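Local coordinates for possible sortase-like protein (Corynebacterium diphtheriae, PDB 5UUS) that probably acts as a sortase, a membrane-anchored cysteine transpeptidase that would join proteins to the bacterial cell surface, at residues Asn99-Leu104 and Met205-Met210; Tyr154-Gly159 and Pro175-Ile180; Arg160-Pro165 and Asn201-Ile206. All coordinates share one frame; numbering follows the deposited sequence.

Interaction 1 (Asn99-Leu104 and Met205-Met210); sequences NDLGNL and MIVHAM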
ATOM      1  N   ASN A  99      -7.005 -12.056   2.694  1.00 44.14           N
ATOM      2  CA  ASN A  99      -6.762 -13.468   3.002  1.00 49.98           C
ATOM      3  C   ASN A  99      -5.542 -14.025   2.252  1.00 54.90           C
ATOM      4  O   ASN A  99      -4.880 -14.938   2.740  1.00 53.08           O
ATOM      5  CB  ASN A  99      -8.002 -14.308   2.681  1.00 52.05           C
ATOM      6  CG  ASN A  99      -7.820 -15.788   3.017  1.00 65.85           C
ATOM      7  OD1 ASN A  99      -7.250 -16.163   4.068  1.00 63.50           O
ATOM      8  ND2 ASN A  99      -8.287 -16.637   2.109  1.00 69.74           N
ATOM      9  N   ASP A 100      -5.229 -13.459   1.085  1.00 51.22           N
ATOM     10  CA  ASP A 100      -4.205 -14.040   0.210  1.00 52.94           C
ATOM     11  C   ASP A 100      -2.923 -13.214   0.039  1.00 49.83           C
ATOM     12  O   ASP A 100      -2.172 -13.423  -0.915  1.00 48.06           O
ATOM     13  CB  ASP A 100      -4.807 -14.313  -1.168  1.00 61.58           C
ATOM     14  CG  ASP A 100      -5.758 -15.514  -1.164  1.00 73.17           C
ATOM     15  OD1 ASP A 100      -5.388 -16.576  -0.616  1.00 70.72           O
ATOM     16  OD2 ASP A 100      -6.882 -15.392  -1.697  1.00 80.23           O
ATOM     17  N   LEU A 101      -2.648 -12.314   0.974  1.00 43.29           N
ATOM     18  CA  LEU A 101      -1.436 -11.476   0.897  1.00 42.62           C
ATOM     19  C   LEU A 101      -0.130 -12.303   0.905  1.00 47.35           C
ATOM     20  O   LEU A 101       0.908 -11.845   0.430  1.00 42.96           O
ATOM     21  CB  LEU A 101      -1.406 -10.482   2.056  1.00 44.04           C
ATOM     22  CG  LEU A 101      -2.439  -9.351   2.054  1.00 48.09           C
ATOM     23  CD1 LEU A 101      -2.040  -8.319   3.084  1.00 43.07           C
ATOM     24  CD2 LEU A 101      -2.554  -8.710   0.688  1.00 46.32           C
ATOM     25  N   GLY A 102      -0.198 -13.518   1.454  1.00 48.09           N
ATOM     26  CA  GLY A 102       0.943 -14.426   1.516  1.00 52.86           C
ATOM     27  C   GLY A 102       1.342 -14.958   0.149  1.00 53.31           C
ATOM     28  O   GLY A 102       2.443 -15.500  -0.037  1.00 47.41           O
ATOM     29  N   ASN A 103       0.449 -14.786  -0.819  1.00 50.93           N
ATOM     30  CA  ASN A 103       0.689 -15.259  -2.171  1.00 51.51           C
ATOM     31  C   ASN A 103       1.261 -14.193  -3.081  1.00 49.17           C
ATOM     32  O   ASN A 103       1.637 -14.494  -4.206  1.00 47.63           O
ATOM     33  CB  ASN A 103      -0.593 -15.819  -2.776  1.00 59.12           C
ATOM     34  CG  ASN A 103      -1.053 -17.082  -2.074  1.00 64.30           C
ATOM     35  OD1 ASN A 103      -0.238 -17.892  -1.624  1.00 68.83           O
ATOM     36  ND2 ASN A 103      -2.363 -17.246  -1.962  1.00 69.96           N
ATOM     37  N   LEU A 104       1.343 -12.955  -2.596  1.00 43.28           N
ATOM     38  CA  LEU A 104       2.033 -11.902  -3.363  1.00 46.03           C
ATOM     39  C   LEU A 104       3.531 -12.173  -3.486  1.00 47.63           C
ATOM     40  O   LEU A 104       4.158 -12.706  -2.564  1.00 44.17           O
ATOM     41  CB  LEU A 104       1.816 -10.538  -2.727  1.00 48.27           C
ATOM     42  CG  LEU A 104       0.397  -9.977  -2.818  1.00 48.85           C
ATOM     43  CD1 LEU A 104       0.245  -8.782  -1.897  1.00 44.68           C
ATOM     44  CD2 LEU A 104       0.072  -9.566  -4.230  1.00 52.49           C
ATOM     45  N   MET A 205       0.088 -10.179  10.010  1.00 37.06           N
ATOM     46  CA  MET A 205       0.914 -10.231   8.809  1.00 32.90           C
ATOM     47  C   MET A 205       1.094  -8.817   8.277  1.00 37.39           C
ATOM     48  O   MET A 205       0.123  -8.063   8.223  1.00 39.87           O
ATOM     49  CB  MET A 205       0.281 -11.111   7.728  1.00 36.80           C
ATOM     50  CG  MET A 205       1.047 -11.106   6.391  1.00 35.10           C
ATOM     51  SD  MET A 205       0.242 -12.214   5.185  1.00 48.89           S
ATOM     52  CE  MET A 205       0.411 -13.765   6.078  1.00 58.83           C
ATOM     53  N   ILE A 206       2.321  -8.496   7.867  1.00 39.85           N
ATOM     54  CA  ILE A 206       2.690  -7.191   7.308  1.00 39.24           C
ATOM     55  C   ILE A 206       3.207  -7.354   5.873  1.00 45.38           C
ATOM     56  O   ILE A 206       4.029  -8.240   5.607  1.00 37.79           O
ATOM     57  CB  ILE A 206       3.804  -6.492   8.131  1.00 35.55           C
ATOM     58  CG1 ILE A 206       3.482  -6.499   9.621  1.00 35.08           C
ATOM     59  CG2 ILE A 206       4.040  -5.044   7.627  1.00 35.75           C
ATOM     60  CD1 ILE A 206       2.166  -5.784   9.967  1.00 36.72           C
ATOM     61  N   VAL A 207       2.726  -6.518   4.950  1.00 34.65           N
ATOM     62  CA  VAL A 207       3.289  -6.457   3.591  1.00 37.23           C
ATOM     63  C   VAL A 207       3.697  -5.019   3.260  1.00 40.33           C
ATOM     64  O   VAL A 207       2.954  -4.069   3.566  1.00 33.26           O
ATOM     65  CB  VAL A 207       2.297  -6.971   2.537  1.00 37.94           C
ATOM     66  CG1 VAL A 207       2.800  -6.645   1.121  1.00 39.23           C
ATOM     67  CG2 VAL A 207       2.073  -8.457   2.722  1.00 36.18           C
ATOM     68  N   HIS A 208       4.889  -4.847   2.687  1.00 36.55           N
ATOM     69  CA  HIS A 208       5.349  -3.518   2.264  1.00 37.31           C
ATOM     70  C   HIS A 208       5.556  -3.505   0.756  1.00 42.71           C
ATOM     71  O   HIS A 208       6.145  -4.434   0.175  1.00 41.17           O
ATOM     72  CB  HIS A 208       6.670  -3.115   2.956  1.00 38.20           C
ATOM     73  CG  HIS A 208       6.550  -2.853   4.422  1.00 38.88           C
ATOM     74  ND1 HIS A 208       5.658  -1.932   4.951  1.00 36.38           N
ATOM     75  CD2 HIS A 208       7.223  -3.370   5.483  1.00 35.83           C
ATOM     76  CE1 HIS A 208       5.788  -1.898   6.266  1.00 37.38           C
ATOM     77  NE2 HIS A 208       6.730  -2.769   6.613  1.00 36.22           N
ATOM     78  N   ALA A 209       5.066  -2.453   0.126  1.00 38.94           N
ATOM     79  CA  ALA A 209       5.272  -2.230  -1.293  1.00 33.91           C
ATOM     80  C   ALA A 209       5.784  -0.781  -1.463  1.00 37.18           C
ATOM     81  O   ALA A 209       5.434   0.111  -0.684  1.00 39.26           O
ATOM     82  CB  ALA A 209       3.950  -2.453  -2.065  1.00 33.67           C
ATOM     83  N   MET A 210       6.598  -0.557  -2.479  1.00 36.80           N
ATOM     84  CA  MET A 210       7.213   0.735  -2.711  1.00 36.30           C
ATOM     85  C   MET A 210       6.635   1.386  -3.972  1.00 37.16           C
ATOM     86  O   MET A 210       6.406   0.719  -4.997  1.00 37.94           O
ATOM     87  CB  MET A 210       8.741   0.591  -2.821  1.00 39.42           C
ATOM     88  CG  MET A 210       9.457   1.907  -3.142  1.00 38.14           C
ATOM     89  SD  MET A 210      11.257   1.806  -3.064  1.00 41.90           S
ATOM     90  CE  MET A 210      11.488   1.531  -1.284  1.00 36.22           C
TER
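Leu101 lays its CB and CD1 over one strand of the sortase beta barrel, meeting the side chains of Met205 and Val207 on the same face of that strand. The loop between strands 83-88 and 109-114 tightens here into a short 3-10 segment that carries Leu101, with Leu104 just after it. No hydrogen bond crosses the contact, and the packing is almost wholly apolar. CB of Leu101 lies 3.9 Å from SD of Met205 and, at 4.1 Å, also meets CG2 of Val207, so it touches both strand residues at once. The Leu101 and Val207 side chains cross obliquely, CD1 of the leucine lying against the same CG2 methyl. Met205 runs out extended through chi1 and chi2, CG anti to the backbone N (chi1 175°), then bends at chi3. Its sulfur also approaches the backbone at Gly102, with SD 4.0 Å from Gly102 N. Met192 of the neighbouring strand 188-193 packs against both Leu101 and Val207, adding to a small hydrophobic cluster. The side chain of Leu101 is about 10 Å from that of His90, the predicted proton donor/acceptor, so the loop lies near the presumed catalytic centre. Within the loop, Asn103 N donates to Asp100 O at 3.0 Å. Farther along, the contact thins to a looser touch between CD1 of Leu104 and CG1 of Val207, 4.5 Å apart.

Interaction 2 (Tyr154-Gly159 and Pro175-Ile180); sequences YEHVNG and PETDVI. With ACT (acetate ion), chain F.
His156 points its imidazole edge at the backbone of Pro175, while Val157 beside it turns its methyls to the proline ring. The two segments are loops flanking strand 160-163 of the sortase barrel, the first containing a type I beta turn from Tyr154 to Val157. NE2 of His156 donates to Pro175 O over 2.8 Å, in a bond of 160° at the hydrogen. The acceptor sits only 12° out of the ring plane, and the donor comes in nearly along the C=O axis. CG of His156 stands between the backbone N and the carbonyl carbon (chi1 69°). CG2 of Val157 lies over one face of the ring, toward the rim. The Thr177 side chain crosses that of His156 at about a right angle, placing its CG2 methyl 3.4 Å from NE2. Val157 and Pro175 also cross at about a right angle, both valine methyls meeting CG of the proline at 4.1 Å.

Glu176 bends at chi2 and divides its carboxylate between two partners. OE2 bonds to His208 on strand 204-216, whereas OE1 accepts from a water at 2.7 Å. That water also donates to His156 O and accepts from Asn158 N, tying Glu176 to the backbone of the opposing loop. The Asn158 side chain takes no part across the loops; its ND2 donates to OXT of an acetate, probably from the crystallisation liquor, at 3.0 Å.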
ATOM      1  N   TYR A 154      16.335   1.577   3.108  1.00 36.67           N
ATOM      2  CA  TYR A 154      15.295   0.562   3.047  1.00 38.99           C
ATOM      3  C   TYR A 154      15.881  -0.862   3.121  1.00 39.81           C
ATOM      4  O   TYR A 154      15.202  -1.851   2.855  1.00 39.68           O
ATOM      5  CB  TYR A 154      14.454   0.800   1.771  1.00 39.20           C
ATOM      6  CG  TYR A 154      13.634   2.076   1.916  1.00 40.49           C
ATOM      7  CD1 TYR A 154      14.182   3.319   1.610  1.00 40.77           C
ATOM      8  CD2 TYR A 154      12.337   2.043   2.442  1.00 42.78           C
ATOM      9  CE1 TYR A 154      13.449   4.498   1.772  1.00 42.41           C
ATOM     10  CE2 TYR A 154      11.597   3.227   2.611  1.00 36.42           C
ATOM     11  CZ  TYR A 154      12.166   4.441   2.274  1.00 40.70           C
ATOM     12  OH  TYR A 154      11.453   5.609   2.456  1.00 40.24           O
ATOM     13  N   GLU A 155      17.152  -0.963   3.495  1.00 38.83           N
ATOM     14  CA  GLU A 155      17.810  -2.273   3.563  1.00 43.01           C
ATOM     15  C   GLU A 155      17.101  -3.222   4.548  1.00 40.67           C
ATOM     16  O   GLU A 155      16.916  -4.401   4.263  1.00 43.71           O
ATOM     17  CB  GLU A 155      19.282  -2.110   3.952  1.00 41.04           C
ATOM     18  CG  GLU A 155      19.931  -3.442   4.356  1.00 45.70           C
ATOM     19  CD  GLU A 155      21.446  -3.322   4.550  1.00 52.13           C
ATOM     20  OE1 GLU A 155      21.987  -2.189   4.447  1.00 45.82           O
ATOM     21  OE2 GLU A 155      22.083  -4.374   4.792  1.00 58.86           O
ATOM     22  N   HIS A 156      16.658  -2.694   5.682  1.00 39.27           N
ATOM     23  CA  HIS A 156      16.015  -3.509   6.719  1.00 41.38           C
ATOM     24  C   HIS A 156      14.531  -3.837   6.433  1.00 44.04           C
ATOM     25  O   HIS A 156      13.896  -4.550   7.195  1.00 40.64           O
ATOM     26  CB  HIS A 156      16.114  -2.781   8.057  1.00 41.96           C
ATOM     27  CG  HIS A 156      15.272  -1.545   8.119  1.00 44.22           C
ATOM     28  ND1 HIS A 156      15.643  -0.358   7.516  1.00 42.21           N
ATOM     29  CD2 HIS A 156      14.059  -1.316   8.679  1.00 38.00           C
ATOM     30  CE1 HIS A 156      14.699   0.546   7.717  1.00 43.65           C
ATOM     31  NE2 HIS A 156      13.720  -0.018   8.402  1.00 38.41           N
ATOM     32  N   VAL A 157      13.971  -3.314   5.351  1.00 40.68           N
ATOM     33  CA  VAL A 157      12.519  -3.419   5.155  1.00 35.15           C
ATOM     34  C   VAL A 157      12.158  -4.640   4.328  1.00 40.87           C
ATOM     35  O   VAL A 157      12.407  -4.681   3.133  1.00 42.80           O
ATOM     36  CB  VAL A 157      11.940  -2.156   4.474  1.00 39.61           C
ATOM     37  CG1 VAL A 157      10.416  -2.296   4.322  1.00 37.28           C
ATOM     38  CG2 VAL A 157      12.308  -0.888   5.277  1.00 36.74           C
ATOM     39  N   ASN A 158      11.591  -5.643   4.995  1.00 38.93           N
ATOM     40  CA  ASN A 158      11.150  -6.888   4.364  1.00 41.79           C
ATOM     41  C   ASN A 158       9.784  -6.684   3.701  1.00 40.67           C
ATOM     42  O   ASN A 158       8.896  -6.096   4.304  1.00 43.35           O
ATOM     43  CB  ASN A 158      11.078  -8.001   5.437  1.00 41.28           C
ATOM     44  CG  ASN A 158      11.074  -9.399   4.854  1.00 46.41           C
ATOM     45  OD1 ASN A 158      10.862  -9.600   3.657  1.00 49.53           O
ATOM     46  ND2 ASN A 158      11.300 -10.400   5.728  1.00 44.59           N
ATOM     47  N   GLY A 159       9.612  -7.146   2.467  1.00 36.50           N
ATOM     48  CA  GLY A 159       8.326  -7.004   1.787  1.00 34.97           C
ATOM     49  C   GLY A 159       7.163  -7.725   2.467  1.00 39.49           C
ATOM     50  O   GLY A 159       6.020  -7.343   2.273  1.00 36.78           O
ATOM     51  N   PRO A 175       9.312   2.627   7.537  1.00 40.42           N
ATOM     52  CA  PRO A 175       8.801   1.464   8.300  1.00 41.44           C
ATOM     53  C   PRO A 175       9.844   0.790   9.193  1.00 41.40           C
ATOM     54  O   PRO A 175      11.034   0.770   8.860  1.00 38.88           O
ATOM     55  CB  PRO A 175       8.306   0.490   7.220  1.00 43.61           C
ATOM     56  CG  PRO A 175       8.706   1.062   5.897  1.00 45.89           C
ATOM     57  CD  PRO A 175       9.077   2.515   6.088  1.00 40.82           C
ATOM     58  N   GLU A 176       9.375   0.285  10.335  1.00 39.47           N
ATOM     59  CA  GLU A 176      10.206  -0.387  11.347  1.00 43.02           C
ATOM     60  C   GLU A 176      11.402   0.443  11.814  1.00 38.00           C
ATOM     61  O   GLU A 176      12.496  -0.086  12.044  1.00 39.59           O
ATOM     62  CB  GLU A 176      10.675  -1.743  10.818  1.00 35.64           C
ATOM     63  CG  GLU A 176       9.491  -2.705  10.620  1.00 41.60           C
ATOM     64  CD  GLU A 176       8.971  -2.691   9.201  1.00 41.50           C
ATOM     65  OE1 GLU A 176       9.797  -2.749   8.250  1.00 40.55           O
ATOM     66  OE2 GLU A 176       7.735  -2.613   9.028  1.00 40.67           O
ATOM     67  N   THR A 177      11.184   1.751  11.919  1.00 38.33           N
ATOM     68  CA  THR A 177      12.146   2.683  12.507  1.00 39.30           C
ATOM     69  C   THR A 177      11.422   3.624  13.438  1.00 43.79           C
ATOM     70  O   THR A 177      10.201   3.622  13.494  1.00 44.33           O
ATOM     71  CB  THR A 177      12.862   3.574  11.452  1.00 40.81           C
ATOM     72  OG1 THR A 177      11.951   4.594  10.978  1.00 40.08           O
ATOM     73  CG2 THR A 177      13.358   2.727  10.294  1.00 43.31           C
ATOM     74  N   ASP A 178      12.182   4.489  14.099  1.00 46.15           N
ATOM     75  CA  ASP A 178      11.614   5.515  14.971  1.00 49.35           C
ATOM     76  C   ASP A 178      11.370   6.861  14.246  1.00 53.79           C
ATOM     77  O   ASP A 178      11.182   7.899  14.895  1.00 55.24           O
ATOM     78  CB  ASP A 178      12.544   5.745  16.174  1.00 57.17           C
ATOM     79  CG  ASP A 178      13.959   6.212  15.760  1.00 67.76           C
ATOM     80  OD1 ASP A 178      14.304   6.149  14.556  1.00 70.39           O
ATOM     81  OD2 ASP A 178      14.740   6.633  16.647  1.00 69.71           O
ATOM     82  N   VAL A 179      11.391   6.851  12.913  1.00 47.76           N
ATOM     83  CA  VAL A 179      11.123   8.072  12.138  1.00 48.41           C
ATOM     84  C   VAL A 179       9.653   8.170  11.787  1.00 57.31           C
ATOM     85  O   VAL A 179       9.185   7.443  10.915  1.00 59.20           O
ATOM     86  CB  VAL A 179      11.936   8.116  10.836  1.00 45.96           C
ATOM     87  CG1 VAL A 179      11.741   9.452  10.145  1.00 53.13           C
ATOM     88  CG2 VAL A 179      13.407   7.927  11.132  1.00 51.31           C
ATOM     89  N   ILE A 180       8.929   9.063  12.458  1.00 60.62           N
ATOM     90  CA  ILE A 180       7.476   9.155  12.308  1.00 66.88           C
ATOM     91  C   ILE A 180       7.025  10.213  11.307  1.00 68.68           C
ATOM     92  O   ILE A 180       6.035  10.020  10.602  1.00 77.47           O
ATOM     93  CB  ILE A 180       6.798   9.448  13.664  1.00 70.00           C
ATOM     94  CG1 ILE A 180       7.510  10.611  14.371  1.00 69.06           C
ATOM     95  CG2 ILE A 180       6.750   8.174  14.507  1.00 68.89           C
ATOM     96  CD1 ILE A 180       7.939  10.306  15.794  1.00 68.43           C
TER
HETATM   97  C   ACT F 504      12.719 -10.131   9.512  1.00 66.48           C
HETATM   98  O   ACT F 504      11.854 -10.789  10.141  1.00 72.93           O
HETATM   99  OXT ACT F 504      12.332  -9.683   8.410  1.00 55.17           O
HETATM  100  CH3 ACT F 504      14.116  -9.903  10.046  1.00 62.24           C
HETATM  101  O   HOH W   1      11.165  -5.032   8.027  1.00 43.63           O

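Interaction 3 (Arg160-Pro165 and Asn201-Ile206); sequences RFITTP and NAERMI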
ATOM      1  N   ARG A 160       7.441  -8.786   3.234  1.00 37.31           N
ATOM      2  CA  ARG A 160       6.385  -9.465   3.998  1.00 34.36           C
ATOM      3  C   ARG A 160       6.969 -10.163   5.224  1.00 39.82           C
ATOM      4  O   ARG A 160       8.026 -10.787   5.149  1.00 38.79           O
ATOM      5  CB  ARG A 160       5.623 -10.479   3.132  1.00 36.11           C
ATOM      6  CG  ARG A 160       4.429 -11.185   3.856  1.00 40.80           C
ATOM      7  CD  ARG A 160       3.610 -12.071   2.898  1.00 46.28           C
ATOM      8  NE  ARG A 160       4.498 -12.952   2.143  1.00 41.36           N
ATOM      9  CZ  ARG A 160       4.507 -13.063   0.817  1.00 48.07           C
ATOM     10  NH1 ARG A 160       3.624 -12.383   0.101  1.00 42.17           N
ATOM     11  NH2 ARG A 160       5.388 -13.860   0.208  1.00 45.28           N
ATOM     12  N   PHE A 161       6.294 -10.038   6.354  1.00 39.75           N
ATOM     13  CA  PHE A 161       6.740 -10.713   7.579  1.00 41.93           C
ATOM     14  C   PHE A 161       5.598 -10.785   8.572  1.00 39.19           C
ATOM     15  O   PHE A 161       4.543 -10.163   8.371  1.00 38.43           O
ATOM     16  CB  PHE A 161       7.971 -10.015   8.206  1.00 39.45           C
ATOM     17  CG  PHE A 161       7.739  -8.577   8.626  1.00 43.00           C
ATOM     18  CD1 PHE A 161       7.835  -7.537   7.700  1.00 38.63           C
ATOM     19  CD2 PHE A 161       7.470  -8.258   9.950  1.00 39.65           C
ATOM     20  CE1 PHE A 161       7.626  -6.207   8.084  1.00 36.50           C
ATOM     21  CE2 PHE A 161       7.248  -6.931  10.341  1.00 38.34           C
ATOM     22  CZ  PHE A 161       7.358  -5.887   9.398  1.00 35.69           C
ATOM     23  N   ILE A 162       5.816 -11.572   9.624  1.00 39.51           N
ATOM     24  CA  ILE A 162       4.839 -11.765  10.683  1.00 39.31           C
ATOM     25  C   ILE A 162       5.329 -11.061  11.937  1.00 37.24           C
ATOM     26  O   ILE A 162       6.527 -11.062  12.222  1.00 38.77           O
ATOM     27  CB  ILE A 162       4.613 -13.271  10.991  1.00 36.13           C
ATOM     28  CG1 ILE A 162       4.156 -13.997   9.732  1.00 43.61           C
ATOM     29  CG2 ILE A 162       3.589 -13.446  12.135  1.00 37.03           C
ATOM     30  CD1 ILE A 162       2.836 -13.489   9.155  1.00 40.88           C
ATOM     31  N   THR A 163       4.416 -10.429  12.667  1.00 37.77           N
ATOM     32  CA  THR A 163       4.822  -9.673  13.847  1.00 38.62           C
ATOM     33  C   THR A 163       3.715  -9.713  14.901  1.00 38.21           C
ATOM     34  O   THR A 163       2.709 -10.398  14.714  1.00 42.84           O
ATOM     35  CB  THR A 163       5.200  -8.211  13.490  1.00 39.39           C
ATOM     36  OG1 THR A 163       5.805  -7.589  14.638  1.00 36.45           O
ATOM     37  CG2 THR A 163       3.943  -7.371  13.039  1.00 36.08           C
ATOM     38  N   THR A 164       3.922  -9.010  16.012  1.00 36.31           N
ATOM     39  CA  THR A 164       2.967  -8.989  17.121  1.00 39.42           C
ATOM     40  C   THR A 164       2.096  -7.733  16.990  1.00 41.64           C
ATOM     41  O   THR A 164       2.523  -6.761  16.335  1.00 41.12           O
ATOM     42  CB  THR A 164       3.690  -8.986  18.491  1.00 41.20           C
ATOM     43  OG1 THR A 164       4.559  -7.852  18.545  1.00 44.08           O
ATOM     44  CG2 THR A 164       4.530 -10.255  18.677  1.00 43.17           C
ATOM     45  N   PRO A 165       0.889  -7.741  17.612  1.00 42.97           N
ATOM     46  CA  PRO A 165      -0.068  -6.617  17.481  1.00 39.39           C
ATOM     47  C   PRO A 165       0.498  -5.266  17.921  1.00 36.85           C
ATOM     48  O   PRO A 165       0.076  -4.247  17.366  1.00 45.51           O
ATOM     49  CB  PRO A 165      -1.238  -7.036  18.393  1.00 38.07           C
ATOM     50  CG  PRO A 165      -1.173  -8.545  18.395  1.00 40.37           C
ATOM     51  CD  PRO A 165       0.303  -8.854  18.397  1.00 45.68           C
ATOM     52  N   ASN A 201      -6.321 -14.282  15.525  1.00 47.94           N
ATOM     53  CA  ASN A 201      -5.920 -12.876  15.611  1.00 53.02           C
ATOM     54  C   ASN A 201      -4.789 -12.647  16.630  1.00 46.56           C
ATOM     55  O   ASN A 201      -4.590 -11.542  17.114  1.00 51.71           O
ATOM     56  CB  ASN A 201      -7.123 -11.984  15.923  1.00 62.27           C
ATOM     57  CG  ASN A 201      -7.909 -12.460  17.108  1.00 76.36           C
ATOM     58  OD1 ASN A 201      -7.359 -13.035  18.049  1.00 82.42           O
ATOM     59  ND2 ASN A 201      -9.218 -12.238  17.071  1.00 84.07           N
ATOM     60  N   ALA A 202      -4.015 -13.689  16.901  1.00 45.51           N
ATOM     61  CA  ALA A 202      -2.893 -13.587  17.833  1.00 46.04           C
ATOM     62  C   ALA A 202      -1.761 -12.702  17.288  1.00 42.75           C
ATOM     63  O   ALA A 202      -1.215 -11.857  17.990  1.00 52.67           O
ATOM     64  CB  ALA A 202      -2.361 -14.953  18.149  1.00 45.42           C
ATOM     65  N   GLU A 203      -1.403 -12.928  16.031  1.00 42.76           N
ATOM     66  CA  GLU A 203      -0.315 -12.212  15.386  1.00 36.89           C
ATOM     67  C   GLU A 203      -0.830 -11.348  14.223  1.00 36.14           C
ATOM     68  O   GLU A 203      -2.043 -11.246  13.987  1.00 38.61           O
ATOM     69  CB  GLU A 203       0.726 -13.223  14.909  1.00 40.43           C
ATOM     70  CG  GLU A 203       1.335 -14.027  16.054  1.00 45.77           C
ATOM     71  CD  GLU A 203       1.832 -15.407  15.628  1.00 49.28           C
ATOM     72  OE1 GLU A 203       1.047 -16.386  15.655  1.00 52.84           O
ATOM     73  OE2 GLU A 203       3.023 -15.519  15.294  1.00 48.76           O
ATOM     74  N   ARG A 204       0.104 -10.740  13.483  1.00 38.43           N
ATOM     75  CA  ARG A 204      -0.245  -9.856  12.379  1.00 41.03           C
ATOM     76  C   ARG A 204       0.659 -10.134  11.207  1.00 39.44           C
ATOM     77  O   ARG A 204       1.865 -10.309  11.383  1.00 40.16           O
ATOM     78  CB  ARG A 204      -0.107  -8.377  12.786  1.00 41.83           C
ATOM     79  CG  ARG A 204      -0.991  -7.965  13.958  1.00 43.96           C
ATOM     80  CD  ARG A 204      -2.434  -7.917  13.499  1.00 41.72           C
ATOM     81  NE  ARG A 204      -3.328  -7.409  14.522  1.00 37.79           N
ATOM     82  CZ  ARG A 204      -3.875  -8.160  15.479  1.00 44.56           C
ATOM     83  NH1 ARG A 204      -3.621  -9.460  15.554  1.00 40.79           N
ATOM     84  NH2 ARG A 204      -4.693  -7.611  16.354  1.00 42.31           N
ATOM     85  N   MET A 205       0.088 -10.179  10.010  1.00 37.06           N
ATOM     86  CA  MET A 205       0.914 -10.231   8.809  1.00 32.90           C
ATOM     87  C   MET A 205       1.094  -8.817   8.277  1.00 37.39           C
ATOM     88  O   MET A 205       0.123  -8.063   8.223  1.00 39.87           O
ATOM     89  CB  MET A 205       0.281 -11.111   7.728  1.00 36.80           C
ATOM     90  CG  MET A 205       1.047 -11.106   6.391  1.00 35.10           C
ATOM     91  SD  MET A 205       0.242 -12.214   5.185  1.00 48.89           S
ATOM     92  CE  MET A 205       0.411 -13.765   6.078  1.00 58.83           C
ATOM     93  N   ILE A 206       2.321  -8.496   7.867  1.00 39.85           N
ATOM     94  CA  ILE A 206       2.690  -7.191   7.308  1.00 39.24           C
ATOM     95  C   ILE A 206       3.207  -7.354   5.873  1.00 45.38           C
ATOM     96  O   ILE A 206       4.029  -8.240   5.607  1.00 37.79           O
ATOM     97  CB  ILE A 206       3.804  -6.492   8.131  1.00 35.55           C
ATOM     98  CG1 ILE A 206       3.482  -6.499   9.621  1.00 35.08           C
ATOM     99  CG2 ILE A 206       4.040  -5.044   7.627  1.00 35.75           C
ATOM    100  CD1 ILE A 206       2.166  -5.784   9.967  1.00 36.72           C
TER
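Phe161 has CG between the backbone N and the carbonyl carbon (chi1 61°), and its ring lies alongside Ile206, the two side chains pointing the same way. CB of Ile206 stands over the ring face, 3.9 Å from the Phe161 centroid, in a CH-pi contact; the isoleucine CG2 reaches CE1 and CZ. On the same face of the sheet, Thr163 brings its CG2 methyl to within 3.6 Å of Ile206 CG1, while its hydroxyl bonds to Asp167.

The Arg204 chain bends at chi2 (-72°), and its guanidinium turns one face to Pro165, whose CG sits off-centre over it. NH1 is held by carbonyls of its own segment: it donates to Asn201 O at 2.8 Å and to Glu203 O at 2.9 Å. Both acceptors lie in the guanidinium plane, although NH1 stands well above each carbonyl plane. These two bonds, with the proline on one face, restrict the rotation of the group.

On the opposite face of the sheet, CD1 of Ile162 lies against Met205, 3.8 Å from its CB. The backbones pair with Phe161 N donating to Ile206 O at 3.0 Å and Ile206 N returning to Phe161 O at 2.8 Å. Thr163 and Arg204 exchange a second such pair of bonds, and Ile162 with Met205 forms the non-hydrogen-bonded pair between them. This antiparallel pairing of strand 160-163 with strand 204-216 belongs to the sortase beta barrel, where an arginine on the strand after the active-site cysteine is a family hallmark; Arg204, at the start of the strand after Cys195, probably corresponds to it, with its side chain about 9 Å from that of His90.

In the fold
Strand 204-216 is common ground: interactions 1 and 3 both use Met205, Ile206 contributes to interaction 3, and their centres lie 11 Å apart. Arg160, in interaction 3, reaches the loop of interaction 1, its NH1 2.7 Å from Leu104 O in a probable hydrogen bond. Interaction 2 meets the same strand through His208, whose NE2 is 2.6 Å from Glu176 OE2 and whose N is 2.8 Å from Gly159 O, both probable hydrogen bonds. It also packs on interaction 3, with Glu176 OE2 3.3 Å from Phe161 CZ. Interactions 1 and 3 approach the predicted active-site His90, whereas interaction 2 lies away from the annotated sites.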